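Local structure of endo-1,4-beta-mannanase (5Y6T) at residues 161-166 with 223-228. The protein probably hydrolyses internal beta-1,4-mannosidic linkages in mannans, as expected of a cold-adapted endo-mannanase of glycoside hydrolase family 5. Sequence-based numbering, arbitrary orientation. Where two conformers were deposited one is given.
Sequences GWEVMN and IVTLGS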
# COMPACT_ATOMS: atom_id res chain seq x y z
N GLY A 161 -5.45 -0.73 -7.18
CA GLY A 161 -6.04 -0.85 -5.89
C GLY A 161 -5.80 0.31 -4.95
O GLY A 161 -5.02 1.21 -5.25
N TRP A 162 -6.53 0.30 -3.88
CA TRP A 162 -6.41 1.28 -2.79
C TRP A 162 -5.74 0.60 -1.60
O TRP A 162 -5.85 -0.61 -1.41
CB TRP A 162 -7.78 1.77 -2.35
CG TRP A 162 -8.54 2.59 -3.36
CD1 TRP A 162 -9.40 2.09 -4.29
CD2 TRP A 162 -8.43 3.98 -3.61
NE1 TRP A 162 -9.89 3.06 -5.08
CE2 TRP A 162 -9.35 4.28 -4.67
CE3 TRP A 162 -7.73 5.04 -2.98
CZ2 TRP A 162 -9.46 5.56 -5.23
CZ3 TRP A 162 -7.90 6.31 -3.49
CH2 TRP A 162 -8.80 6.57 -4.57
N GLU A 163 -5.17 1.42 -0.71
CA GLU A 163 -4.52 1.00 0.50
C GLU A 163 -4.81 2.02 1.57
O GLU A 163 -4.56 3.19 1.39
CB GLU A 163 -2.99 0.86 0.33
CG GLU A 163 -2.25 0.43 1.54
CD GLU A 163 -0.78 0.18 1.32
OE1 GLU A 163 -0.36 -0.02 0.15
OE2 GLU A 163 -0.04 0.18 2.30
N VAL A 164 -5.43 1.58 2.67
CA VAL A 164 -5.81 2.57 3.65
C VAL A 164 -4.64 3.26 4.30
O VAL A 164 -4.74 4.45 4.54
CB VAL A 164 -6.85 2.01 4.69
CG1 VAL A 164 -7.09 3.00 5.84
CG2 VAL A 164 -8.15 1.69 3.96
N MET A 165 -3.68 2.48 4.76
CA MET A 165 -2.60 3.00 5.57
C MET A 165 -1.28 2.32 5.37
O MET A 165 -1.18 1.11 5.48
CB MET A 165 -2.98 2.97 7.04
CG MET A 165 -1.93 3.65 7.90
SD MET A 165 -2.23 3.49 9.67
CE MET A 165 -3.74 4.45 9.92
N ASN A 166 -0.24 3.10 5.04
CA ASN A 166 1.10 2.57 5.06
C ASN A 166 1.60 2.27 6.46
O ASN A 166 1.59 3.16 7.28
CB ASN A 166 2.04 3.58 4.44
CG ASN A 166 3.47 3.12 4.51
OD1 ASN A 166 3.83 2.13 3.87
ND2 ASN A 166 4.30 3.85 5.28
N ILE A 223 -9.71 -3.86 -5.73
CA ILE A 223 -9.01 -4.52 -4.63
C ILE A 223 -8.38 -3.52 -3.63
O ILE A 223 -8.09 -2.36 -3.94
CB ILE A 223 -8.00 -5.53 -5.14
CG1 ILE A 223 -6.79 -4.81 -5.50
CG2 ILE A 223 -8.53 -6.36 -6.29
CD1 ILE A 223 -5.86 -4.83 -4.36
N VAL A 224 -8.20 -3.97 -2.41
CA VAL A 224 -7.61 -3.18 -1.34
C VAL A 224 -6.46 -4.00 -0.75
O VAL A 224 -6.51 -5.23 -0.66
CB VAL A 224 -8.67 -2.79 -0.30
CG1 VAL A 224 -8.04 -2.09 0.89
CG2 VAL A 224 -9.77 -1.97 -0.98
N THR A 225 -5.41 -3.29 -0.38
CA THR A 225 -4.28 -3.92 0.32
C THR A 225 -3.97 -3.06 1.59
O THR A 225 -4.65 -2.06 1.87
CB THR A 225 -3.08 -4.13 -0.64
OG1 THR A 225 -2.03 -4.90 0.05
CG2 THR A 225 -2.54 -2.80 -1.26
N LEU A 226 -2.92 -3.47 2.30
CA LEU A 226 -2.48 -2.85 3.54
C LEU A 226 -1.02 -3.28 3.71
O LEU A 226 -0.71 -4.47 3.78
CB LEU A 226 -3.40 -3.40 4.70
CG LEU A 226 -3.16 -2.78 6.08
CD1 LEU A 226 -1.83 -3.00 6.75
CD2 LEU A 226 -3.49 -1.31 6.08
N GLY A 227 -0.09 -2.34 3.69
CA GLY A 227 1.33 -2.57 3.70
C GLY A 227 1.87 -2.55 5.13
O GLY A 227 2.07 -1.47 5.71
N SER A 228 2.20 -3.71 5.71
CA SER A 228 2.81 -3.72 7.03
C SER A 228 4.35 -3.50 6.95
O SER A 228 4.98 -3.81 5.93
CB SER A 228 2.58 -5.05 7.85
OG SER A 228 1.23 -5.08 8.27
O HOH W 1 -6.51 -1.04 3.61
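Trp162 and Val224 pair in parallel where strands 159-163 and 223-228 run side by side, their short axes inclined by 35°: Trp162 N donates to Ile223 O (3.1 Å), and Thr225 N returns a bond to Trp162 O (2.9 Å). Val224 CA also leans a CA-H on Trp162 O, and Val224 CG1 lies 3.5 Å from the same oxygen. Beyond Glu163 the chain turns a corner at Val164, and direct pairing gives way to a water that accepts from Val164 N and donates to Thr225 O at 2.7 Å. Glu163 takes over as the direct link. Its CG stands anti to the backbone N (chi1 180°) and the chain is extended beyond CG, which carries the carboxylate past the Thr225 carbonyl and Leu226 CA and brings OE2 within 2.9 Å of Gly227 N. This N-H arrives from above the carboxylate plane, 67° out of it, and the bond is clearly bent. Arg67 forms a salt bridge with OE2, while Gln264 of strand 262-266 donates to OE1, against which Thr225 CG2 also rests. Gly227 suits this approach, since a side chain there would collide with OE2. Replacing Glu163 by alanine would remove the carboxylate and is likely to leave the Gly227 N-H without this acceptor and to cost Arg67 a salt bridge. On the side of Val224, Leu226 CD2 lies 3.4 Å from Met165 O, while Val164 and Val224 touch helix 201-218. These are neighbouring strands of the family's beta/alpha barrel; at their C-terminal ends Asn166 ND2 bonds a Tris molecule, probably from the crystallisation liquor, at what is likely the substrate cleft. The buried carboxylate, shared between a backbone amide, an amide side chain and a guanidinium, probably helps hold Arg67, which also bonds Asn166.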